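Local coordinates for nird-like protein (Hydrogenobacter thermophilus, PDB 4CH7), which catalyses the decarboxylation of siroheme to didecarboxysiroheme, a step in heme d1 biosynthesis, at residues A[4-12]-A[26-37]; A[107-115]-A[317-328]. All blocks are in the same frame, centred on the assembly; numbering follows the deposited sequence.

Contact 1: A[4-12]-A[26-37]; sequences EFDKILKII and LAQEVGIEEGKL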
loop_
_atom_site.group_PDB
_atom_site.type_symbol
_atom_site.label_atom_id
_atom_site.label_comp_id
_atom_site.label_asym_id
_atom_site.label_seq_id
_atom_site.Cartn_x
_atom_site.Cartn_y
_atom_site.Cartn_z
ATOM N N GLU A 4 -16.923 25.832 -5.057
ATOM C CA GLU A 4 -15.861 25.440 -5.981
ATOM C C GLU A 4 -14.867 24.512 -5.300
ATOM O O GLU A 4 -14.559 23.439 -5.815
ATOM C CB GLU A 4 -15.119 26.668 -6.515
ATOM C CG GLU A 4 -15.898 27.512 -7.514
ATOM C CD GLU A 4 -15.013 28.509 -8.234
ATOM O OE1 GLU A 4 -13.777 28.408 -8.099
ATOM O OE2 GLU A 4 -15.552 29.387 -8.936
ATOM N N PHE A 5 -14.360 24.948 -4.150
ATOM C CA PHE A 5 -13.450 24.150 -3.337
ATOM C C PHE A 5 -13.988 22.741 -3.140
ATOM O O PHE A 5 -13.285 21.761 -3.376
ATOM C CB PHE A 5 -13.241 24.818 -1.977
ATOM C CG PHE A 5 -12.837 23.862 -0.890
ATOM C CD1 PHE A 5 -11.516 23.457 -0.761
ATOM C CD2 PHE A 5 -13.779 23.371 0.007
ATOM C CE1 PHE A 5 -11.138 22.579 0.241
ATOM C CE2 PHE A 5 -13.410 22.489 1.005
ATOM C CZ PHE A 5 -12.087 22.093 1.124
ATOM N N ASP A 6 -15.244 22.656 -2.713
ATOM C CA ASP A 6 -15.901 21.377 -2.472
ATOM C C ASP A 6 -16.035 20.544 -3.748
ATOM O O ASP A 6 -15.798 19.337 -3.734
ATOM C CB ASP A 6 -17.279 21.603 -1.844
ATOM C CG ASP A 6 -17.199 22.041 -0.394
ATOM O OD1 ASP A 6 -16.971 23.242 -0.136
ATOM O OD2 ASP A 6 -17.373 21.178 0.492
ATOM N N LYS A 7 -16.417 21.193 -4.847
ATOM C CA LYS A 7 -16.576 20.510 -6.133
ATOM C C LYS A 7 -15.250 20.004 -6.698
ATOM O O LYS A 7 -15.174 18.899 -7.232
ATOM C CB LYS A 7 -17.247 21.430 -7.155
ATOM C CG LYS A 7 -18.754 21.288 -7.240
ATOM C CD LYS A 7 -19.315 22.204 -8.312
ATOM C CE LYS A 7 -18.934 23.649 -8.051
ATOM N NZ LYS A 7 -19.433 24.559 -9.117
ATOM N N ILE A 8 -14.214 20.828 -6.587
ATOM C CA ILE A 8 -12.887 20.484 -7.083
ATOM C C ILE A 8 -12.268 19.364 -6.257
ATOM O O ILE A 8 -11.769 18.380 -6.807
ATOM C CB ILE A 8 -11.954 21.700 -7.041
ATOM C CG1 ILE A 8 -12.394 22.753 -8.051
ATOM C CG2 ILE A 8 -10.528 21.291 -7.327
ATOM C CD1 ILE A 8 -11.619 24.044 -7.949
ATOM N N LEU A 9 -12.288 19.535 -4.937
ATOM C CA LEU A 9 -11.789 18.530 -4.005
ATOM C C LEU A 9 -12.447 17.178 -4.260
ATOM O O LEU A 9 -11.782 16.143 -4.273
ATOM C CB LEU A 9 -12.058 18.969 -2.564
ATOM C CG LEU A 9 -11.810 17.905 -1.495
ATOM C CD1 LEU A 9 -10.334 17.557 -1.436
ATOM C CD2 LEU A 9 -12.322 18.349 -0.134
ATOM N N LYS A 10 -13.758 17.206 -4.475
ATOM C CA LYS A 10 -14.531 16.001 -4.751
ATOM C C LYS A 10 -14.134 15.341 -6.074
ATOM O O LYS A 10 -14.034 14.116 -6.159
ATOM C CB LYS A 10 -16.028 16.337 -4.765
ATOM C CG LYS A 10 -16.930 15.181 -5.172
ATOM C CD LYS A 10 -18.369 15.634 -5.366
ATOM C CE LYS A 10 -19.279 14.458 -5.688
ATOM N NZ LYS A 10 -18.862 13.737 -6.922
ATOM N N ILE A 11 -13.901 16.155 -7.101
ATOM C CA ILE A 11 -13.705 15.641 -8.458
ATOM C C ILE A 11 -12.301 15.089 -8.730
ATOM O O ILE A 11 -12.132 14.214 -9.578
ATOM C CB ILE A 11 -14.091 16.702 -9.532
ATOM C CG1 ILE A 11 -14.421 16.032 -10.869
ATOM C CG2 ILE A 11 -12.997 17.747 -9.700
ATOM C CD1 ILE A 11 -14.897 16.994 -11.945
ATOM N N ILE A 12 -11.299 15.592 -8.013
ATOM C CA ILE A 12 -9.926 15.125 -8.204
ATOM C C ILE A 12 -9.639 13.857 -7.404
ATOM O O ILE A 12 -8.536 13.304 -7.462
ATOM C CB ILE A 12 -8.901 16.201 -7.826
ATOM C CG1 ILE A 12 -9.046 16.594 -6.352
ATOM C CG2 ILE A 12 -9.062 17.404 -8.727
ATOM C CD1 ILE A 12 -8.048 17.647 -5.892
ATOM N N LEU A 26 -12.179 18.197 -16.481
ATOM C CA LEU A 26 -12.587 18.450 -15.100
ATOM C C LEU A 26 -13.086 19.883 -14.930
ATOM O O LEU A 26 -14.069 20.126 -14.233
ATOM C CB LEU A 26 -11.435 18.182 -14.128
ATOM C CG LEU A 26 -10.863 16.766 -14.042
ATOM C CD1 LEU A 26 -9.968 16.614 -12.821
ATOM C CD2 LEU A 26 -11.966 15.731 -14.026
ATOM N N ALA A 27 -12.401 20.824 -15.573
ATOM C CA ALA A 27 -12.786 22.232 -15.522
ATOM C C ALA A 27 -14.193 22.433 -16.065
ATOM O O ALA A 27 -15.002 23.142 -15.464
ATOM C CB ALA A 27 -11.804 23.073 -16.308
ATOM N N GLN A 28 -14.467 21.823 -17.214
ATOM C CA GLN A 28 -15.794 21.858 -17.810
ATOM C C GLN A 28 -16.833 21.281 -16.858
ATOM O O GLN A 28 -17.886 21.880 -16.645
ATOM C CB GLN A 28 -15.810 21.084 -19.129
ATOM C CG GLN A 28 -15.110 21.798 -20.284
ATOM C CD GLN A 28 -15.795 23.095 -20.666
ATOM O OE1 GLN A 28 -17.019 23.196 -20.627
ATOM N NE2 GLN A 28 -15.008 24.096 -21.038
ATOM N N GLU A 29 -16.527 20.119 -16.285
ATOM C CA GLU A 29 -17.437 19.452 -15.355
ATOM C C GLU A 29 -17.683 20.263 -14.079
ATOM O O GLU A 29 -18.800 20.288 -13.557
ATOM C CB GLU A 29 -16.919 18.053 -15.001
ATOM C CG GLU A 29 -17.106 17.016 -16.107
ATOM C CD GLU A 29 -16.387 15.712 -15.820
ATOM O OE1 GLU A 29 -15.420 15.727 -15.034
ATOM O OE2 GLU A 29 -16.789 14.675 -16.388
ATOM N N VAL A 30 -16.637 20.915 -13.580
ATOM C CA VAL A 30 -16.751 21.758 -12.390
ATOM C C VAL A 30 -17.445 23.081 -12.722
ATOM O O VAL A 30 -18.239 23.596 -11.928
ATOM C CB VAL A 30 -15.371 21.996 -11.730
ATOM C CG1 VAL A 30 -15.398 23.206 -10.808
ATOM C CG2 VAL A 30 -14.935 20.753 -10.963
ATOM N N GLY A 31 -17.162 23.617 -13.905
ATOM C CA GLY A 31 -17.787 24.852 -14.337
ATOM C C GLY A 31 -16.906 26.067 -14.142
ATOM O O GLY A 31 -17.401 27.192 -14.066
ATOM N N ILE A 32 -15.598 25.843 -14.061
ATOM C CA ILE A 32 -14.651 26.943 -13.934
ATOM C C ILE A 32 -13.564 26.863 -15.001
ATOM O O ILE A 32 -13.356 25.814 -15.612
ATOM C CB ILE A 32 -13.992 26.978 -12.540
ATOM C CG1 ILE A 32 -13.164 25.715 -12.302
ATOM C CG2 ILE A 32 -15.040 27.144 -11.447
ATOM C CD1 ILE A 32 -12.507 25.677 -10.945
ATOM N N GLU A 33 -12.879 27.980 -15.221
ATOM C CA GLU A 33 -11.791 28.047 -16.192
ATOM C C GLU A 33 -10.645 27.132 -15.758
ATOM O O GLU A 33 -10.383 26.992 -14.564
ATOM C CB GLU A 33 -11.322 29.495 -16.339
ATOM C CG GLU A 33 -10.291 29.729 -17.427
ATOM C CD GLU A 33 -8.877 29.708 -16.896
ATOM O OE1 GLU A 33 -8.703 29.830 -15.665
ATOM O OE2 GLU A 33 -7.942 29.573 -17.709
ATOM N N GLU A 34 -9.980 26.501 -16.725
ATOM C CA GLU A 34 -8.986 25.466 -16.432
ATOM C C GLU A 34 -7.797 25.962 -15.613
ATOM O O GLU A 34 -7.377 25.300 -14.661
ATOM C CB GLU A 34 -8.491 24.803 -17.721
ATOM C CG GLU A 34 -7.528 23.644 -17.477
ATOM C CD GLU A 34 -6.977 23.054 -18.757
ATOM O OE1 GLU A 34 -7.361 23.532 -19.845
ATOM O OE2 GLU A 34 -6.160 22.114 -18.673
ATOM N N GLY A 35 -7.252 27.115 -15.992
ATOM C CA GLY A 35 -6.138 27.702 -15.269
ATOM C C GLY A 35 -6.484 27.920 -13.810
ATOM O O GLY A 35 -5.664 27.677 -12.924
ATOM N N LYS A 36 -7.713 28.368 -13.565
ATOM C CA LYS A 36 -8.202 28.560 -12.208
ATOM C C LYS A 36 -8.329 27.226 -11.472
ATOM O O LYS A 36 -7.985 27.126 -10.293
ATOM C CB LYS A 36 -9.543 29.291 -12.216
ATOM C CG LYS A 36 -10.128 29.484 -10.827
ATOM C CD LYS A 36 -11.306 30.436 -10.839
ATOM C CE LYS A 36 -11.838 30.647 -9.433
ATOM N NZ LYS A 36 -12.957 31.626 -9.392
ATOM N N LEU A 37 -8.823 26.206 -12.172
ATOM C CA LEU A 37 -8.909 24.864 -11.602
ATOM C C LEU A 37 -7.527 24.383 -11.187
ATOM O O LEU A 37 -7.339 23.913 -10.067
ATOM C CB LEU A 37 -9.528 23.873 -12.596
ATOM C CG LEU A 37 -9.417 22.399 -12.192
ATOM C CD1 LEU A 37 -10.209 22.137 -10.927
ATOM C CD2 LEU A 37 -9.866 21.467 -13.305
#
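K7 and V30 bring the two backbones together, their CA atoms 6.4 Å apart, where helix 4-11 runs past helix 26-30 with closest axis approach 10.4 Å and an angle of 137° between their N-to-C directions. Both segments belong to the helix-turn-helix domain: helix 22-30 ends, G31 to E33 make the turn, and helix 34-47 follows. G31, at positive phi, is the C-prime residue of a Schellman motif in which I32 N returns to A27 O, and E33 N-caps the next helix.

Apolar packing fills the angle between the three helices. I11 lies against helix 26-30 with both branches: its CG1 is turned away from its own backbone N (chi1 -158°), which carries CD1 to within 3.8 Å of L26 CD2, the two chains lying alongside one another and pointing opposite ways, while CG2 meets V30 CG2. One turn earlier, I8 faces the turn and helix 34-47. Its CD1 approaches I32 CD1 at 3.5 Å, roughly perpendicular to that side chain, and its CG1 is 3.7 Å from L37 CD1. T40 and I41, one turn on from L37 in helix 34-47, continue the same contact with I8, and I41 also touches I12.

Two lysines work at the margins. K7 bends at its third torsion and donates from NZ to V30 O at 3.2 Å, in the carbonyl plane with a C=O...N angle of 158°. E4, its carboxylate against I32 CG2, forms a weak salt bridge through OE2 with K36 NZ at 3.5 Å. The chemistry therefore implies a hydrocarbon interior edged by charge, in which the K7 ammonium meets a carbonyl at a helix C terminus, where its positive charge probably suits the helix dipole.

Contact 2: A[107-115]-A[317-328]; sequences LAVPPEISE and IKYFSEEFERWF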
loop_
_atom_site.group_PDB
_atom_site.type_symbol
_atom_site.label_atom_id
_atom_site.label_comp_id
_atom_site.label_asym_id
_atom_site.label_seq_id
_atom_site.Cartn_x
_atom_site.Cartn_y
_atom_site.Cartn_z
ATOM N N LEU A 107 6.438 -6.161 2.968
ATOM C CA LEU A 107 7.477 -6.345 1.963
ATOM C C LEU A 107 6.862 -6.546 0.591
ATOM O O LEU A 107 5.939 -7.344 0.432
ATOM C CB LEU A 107 8.362 -7.544 2.311
ATOM C CG LEU A 107 9.408 -7.948 1.268
ATOM C CD1 LEU A 107 10.382 -6.811 1.021
ATOM C CD2 LEU A 107 10.148 -9.199 1.702
ATOM N N ALA A 108 7.370 -5.811 -0.393
ATOM C CA ALA A 108 6.969 -6.005 -1.783
ATOM C C ALA A 108 8.203 -6.318 -2.618
ATOM O O ALA A 108 9.189 -5.580 -2.574
ATOM C CB ALA A 108 6.271 -4.769 -2.314
ATOM N N VAL A 109 8.150 -7.407 -3.378
ATOM C CA VAL A 109 9.295 -7.839 -4.173
ATOM C C VAL A 109 8.972 -7.798 -5.666
ATOM O O VAL A 109 7.964 -8.358 -6.098
ATOM C CB VAL A 109 9.752 -9.260 -3.771
ATOM C CG1 VAL A 109 10.839 -9.762 -4.708
ATOM C CG2 VAL A 109 10.243 -9.275 -2.331
ATOM N N PRO A 110 9.826 -7.123 -6.457
ATOM C CA PRO A 110 9.671 -7.093 -7.916
ATOM C C PRO A 110 9.809 -8.490 -8.507
ATOM O O PRO A 110 10.483 -9.329 -7.910
ATOM C CB PRO A 110 10.838 -6.206 -8.374
ATOM C CG PRO A 110 11.839 -6.264 -7.253
ATOM C CD PRO A 110 11.006 -6.361 -6.009
ATOM N N PRO A 111 9.173 -8.741 -9.664
ATOM C CA PRO A 111 9.269 -10.059 -10.299
ATOM C C PRO A 111 10.653 -10.289 -10.901
ATOM O O PRO A 111 11.370 -9.321 -11.144
ATOM C CB PRO A 111 8.219 -9.981 -11.410
ATOM C CG PRO A 111 8.152 -8.524 -11.760
ATOM C CD PRO A 111 8.336 -7.808 -10.446
ATOM N N GLU A 112 11.015 -11.550 -11.125
ATOM C CA GLU A 112 12.308 -11.913 -11.718
ATOM C C GLU A 112 13.546 -11.352 -11.008
ATOM O O GLU A 112 14.426 -10.776 -11.652
ATOM C CB GLU A 112 12.359 -11.539 -13.204
ATOM C CG GLU A 112 11.782 -12.590 -14.140
ATOM C CD GLU A 112 10.377 -12.258 -14.595
ATOM O OE1 GLU A 112 10.073 -11.060 -14.774
ATOM O OE2 GLU A 112 9.575 -13.197 -14.775
ATOM N N ILE A 113 13.614 -11.528 -9.694
ATOM C CA ILE A 113 14.813 -11.198 -8.932
ATOM C C ILE A 113 15.032 -12.278 -7.885
ATOM O O ILE A 113 16.102 -12.888 -7.807
ATOM C CB ILE A 113 14.708 -9.817 -8.251
ATOM C CG1 ILE A 113 14.906 -8.699 -9.275
ATOM C CG2 ILE A 113 15.737 -9.686 -7.134
ATOM C CD1 ILE A 113 15.007 -7.318 -8.670
ATOM N N SER A 114 13.992 -12.510 -7.094
ATOM C CA SER A 114 13.984 -13.547 -6.076
ATOM C C SER A 114 12.556 -13.722 -5.606
ATOM O O SER A 114 11.777 -12.766 -5.603
ATOM C CB SER A 114 14.860 -13.145 -4.893
ATOM O OG SER A 114 14.687 -14.037 -3.806
ATOM N N GLU A 115 12.201 -14.943 -5.226
ATOM C CA GLU A 115 10.900 -15.173 -4.622
ATOM C C GLU A 115 10.886 -14.486 -3.266
ATOM O O GLU A 115 11.926 -14.376 -2.614
ATOM C CB GLU A 115 10.625 -16.667 -4.473
ATOM C CG GLU A 115 10.545 -17.405 -5.797
ATOM C CD GLU A 115 10.481 -18.905 -5.627
ATOM O OE1 GLU A 115 9.803 -19.370 -4.688
ATOM O OE2 GLU A 115 11.112 -19.618 -6.433
ATOM N N ILE A 317 6.660 2.537 -1.849
ATOM C CA ILE A 317 7.700 2.059 -2.741
ATOM C C ILE A 317 7.602 2.686 -4.126
ATOM O O ILE A 317 6.517 3.049 -4.585
ATOM C CB ILE A 317 7.629 0.531 -2.887
ATOM C CG1 ILE A 317 6.240 0.106 -3.372
ATOM C CG2 ILE A 317 7.940 -0.144 -1.561
ATOM C CD1 ILE A 317 6.115 -1.376 -3.644
ATOM N N LYS A 318 8.750 2.827 -4.778
ATOM C CA LYS A 318 8.776 3.167 -6.189
ATOM C C LYS A 318 8.926 1.857 -6.944
ATOM O O LYS A 318 9.803 1.051 -6.629
ATOM C CB LYS A 318 9.941 4.101 -6.511
ATOM C CG LYS A 318 10.038 5.307 -5.594
ATOM C CD LYS A 318 8.745 6.107 -5.578
ATOM C CE LYS A 318 8.522 6.839 -6.891
ATOM N NZ LYS A 318 7.331 7.730 -6.829
ATOM N N TYR A 319 8.058 1.632 -7.922
ATOM C CA TYR A 319 8.092 0.387 -8.673
ATOM C C TYR A 319 9.195 0.401 -9.724
ATOM O O TYR A 319 9.478 1.440 -10.322
ATOM C CB TYR A 319 6.738 0.113 -9.333
ATOM C CG TYR A 319 5.603 -0.083 -8.353
ATOM C CD1 TYR A 319 5.480 -1.259 -7.627
ATOM C CD2 TYR A 319 4.646 0.905 -8.164
ATOM C CE1 TYR A 319 4.440 -1.441 -6.732
ATOM C CE2 TYR A 319 3.604 0.729 -7.273
ATOM C CZ TYR A 319 3.506 -0.445 -6.560
ATOM O OH TYR A 319 2.472 -0.627 -5.670
ATOM N N PHE A 320 9.824 -0.753 -9.922
ATOM C CA PHE A 320 10.782 -0.953 -11.005
ATOM C C PHE A 320 11.988 -0.016 -10.957
ATOM O O PHE A 320 12.551 0.339 -11.993
ATOM C CB PHE A 320 10.074 -0.861 -12.357
ATOM C CG PHE A 320 8.961 -1.856 -12.518
ATOM C CD1 PHE A 320 9.158 -3.193 -12.195
ATOM C CD2 PHE A 320 7.714 -1.453 -12.973
ATOM C CE1 PHE A 320 8.135 -4.119 -12.339
ATOM C CE2 PHE A 320 6.684 -2.369 -13.119
ATOM C CZ PHE A 320 6.894 -3.705 -12.801
ATOM N N SER A 321 12.371 0.390 -9.751
ATOM C CA SER A 321 13.639 1.080 -9.561
ATOM C C SER A 321 14.729 0.024 -9.443
ATOM O O SER A 321 14.448 -1.125 -9.106
ATOM C CB SER A 321 13.606 1.960 -8.312
ATOM O OG SER A 321 13.356 1.193 -7.151
ATOM N N GLU A 322 15.968 0.406 -9.736
ATOM C CA GLU A 322 17.075 -0.543 -9.734
ATOM C C GLU A 322 17.608 -0.775 -8.328
ATOM O O GLU A 322 18.434 -1.662 -8.105
ATOM C CB GLU A 322 18.202 -0.034 -10.631
ATOM C CG GLU A 322 17.793 0.190 -12.074
ATOM C CD GLU A 322 18.731 1.129 -12.799
ATOM O OE1 GLU A 322 19.479 1.864 -12.120
ATOM O OE2 GLU A 322 18.719 1.133 -14.048
ATOM N N GLU A 323 17.126 0.022 -7.380
ATOM C CA GLU A 323 17.686 0.034 -6.032
ATOM C C GLU A 323 17.360 -1.194 -5.171
ATOM O O GLU A 323 18.076 -1.472 -4.211
ATOM C CB GLU A 323 17.318 1.330 -5.297
ATOM C CG GLU A 323 15.833 1.537 -5.074
ATOM C CD GLU A 323 15.530 2.827 -4.336
ATOM O OE1 GLU A 323 16.479 3.461 -3.822
ATOM O OE2 GLU A 323 14.342 3.208 -4.273
ATOM N N PHE A 324 16.300 -1.930 -5.499
ATOM C CA PHE A 324 16.007 -3.158 -4.760
ATOM C C PHE A 324 17.029 -4.233 -5.092
ATOM O O PHE A 324 17.622 -4.837 -4.199
ATOM C CB PHE A 324 14.603 -3.694 -5.053
ATOM C CG PHE A 324 14.286 -4.973 -4.315
ATOM C CD1 PHE A 324 13.747 -4.932 -3.036
ATOM C CD2 PHE A 324 14.545 -6.215 -4.889
ATOM C CE1 PHE A 324 13.464 -6.102 -2.345
ATOM C CE2 PHE A 324 14.268 -7.389 -4.203
ATOM C CZ PHE A 324 13.725 -7.331 -2.929
ATOM N N GLU A 325 17.201 -4.483 -6.386
ATOM C CA GLU A 325 18.138 -5.488 -6.867
ATOM C C GLU A 325 19.535 -5.218 -6.323
ATOM O O GLU A 325 20.191 -6.119 -5.801
ATOM C CB GLU A 325 18.155 -5.503 -8.398
ATOM C CG GLU A 325 19.159 -6.469 -9.008
ATOM C CD GLU A 325 19.167 -6.422 -10.523
ATOM O OE1 GLU A 325 18.080 -6.517 -11.130
ATOM O OE2 GLU A 325 20.261 -6.285 -11.107
ATOM N N ARG A 326 19.971 -3.967 -6.431
ATOM C CA ARG A 326 21.266 -3.550 -5.908
ATOM C C ARG A 326 21.347 -3.777 -4.401
ATOM O O ARG A 326 22.372 -4.229 -3.888
ATOM C CB ARG A 326 21.530 -2.082 -6.248
ATOM C CG ARG A 326 22.806 -1.525 -5.645
ATOM C CD ARG A 326 23.127 -0.143 -6.193
ATOM N NE ARG A 326 21.961 0.734 -6.206
ATOM C CZ ARG A 326 21.469 1.346 -5.133
ATOM N NH1 ARG A 326 22.033 1.172 -3.947
ATOM N NH2 ARG A 326 20.408 2.130 -5.243
ATOM N N TRP A 327 20.260 -3.472 -3.698
ATOM C CA TRP A 327 20.171 -3.774 -2.277
ATOM C C TRP A 327 20.230 -5.278 -2.049
ATOM O O TRP A 327 20.835 -5.744 -1.083
ATOM C CB TRP A 327 18.875 -3.222 -1.678
ATOM C CG TRP A 327 18.655 -3.676 -0.265
ATOM C CD1 TRP A 327 19.120 -3.077 0.871
ATOM C CD2 TRP A 327 17.924 -4.833 0.162
ATOM N NE1 TRP A 327 18.720 -3.790 1.977
ATOM C CE2 TRP A 327 17.985 -4.872 1.569
ATOM C CE3 TRP A 327 17.222 -5.838 -0.508
ATOM C CZ2 TRP A 327 17.370 -5.879 2.315
ATOM C CZ3 TRP A 327 16.614 -6.835 0.234
ATOM C CH2 TRP A 327 16.694 -6.848 1.628
ATOM N N PHE A 328 19.592 -6.029 -2.942
ATOM C CA PHE A 328 19.512 -7.478 -2.808
ATOM C C PHE A 328 20.869 -8.159 -2.978
ATOM O O PHE A 328 21.218 -9.048 -2.200
ATOM C CB PHE A 328 18.496 -8.056 -3.795
ATOM C CG PHE A 328 18.200 -9.510 -3.571
ATOM C CD1 PHE A 328 17.765 -9.956 -2.329
ATOM C CD2 PHE A 328 18.348 -10.430 -4.597
ATOM C CE1 PHE A 328 17.490 -11.294 -2.113
ATOM C CE2 PHE A 328 18.073 -11.771 -4.389
ATOM C CZ PHE A 328 17.644 -12.203 -3.143
#
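F324 and P110 meet where strand 103-109 runs out of the eight-stranded antiparallel barrel of the AsnC-like (dimeric α+β barrel) fold and the C-terminal helix 323-335 packs against the loop that follows. Ring contacts dominate. P110 CD makes a CH-pi contact over one F324 face, 3.8 Å from the centroid and 16° off the normal, while W327 CE3 lies over the opposite face. At the ring's edge I113 CD1 comes within 4.0 Å of F324 CD2, and V109 CG2 reaches F324 CZ obliquely. F324's ring is carried to this slot because CG points away from its backbone N (chi1 179°). With an alanine here, P110 would probably lose its CH-pi partner and a gap would open between P110, I113 and W327. P111 CD nears the edge of F320, whose ring meets that of Y64.

Plain aliphatic packing flanks the rings. A108 CB touches I317 CD1 at 3.6 Å; the side chain of I317 is about 8 Å from that of H93, the probable active-site residue. I113 CD1 also rests on E325 CB, 3.6 Å away.

No hydrogen bond joins the segments. S114 bonds within its own loop, OG to E115 O at 3.0 Å, and its CB packs 3.4 Å from F328 CZ.

From the N terminus, contact 1 comes first and closes a short loop of 13 residues, folding the first helix-turn-helix domain onto itself. Contact 2 opens only after that loop is complete and spans 201 residues, bringing the end of strand 103-109 to the start of the C-terminal helix. The two are therefore in series, neither nesting nor crossing; the centres of contact 1 and contact 2 are about 38 Å apart and their nearest atoms about 17 Å apart. The second half of the chain touches both: A222 of strand 217-222 shares backbone hydrogen bonding with I12, and V176 of helix 170-179, in the second helix-turn-helix domain, touches F320.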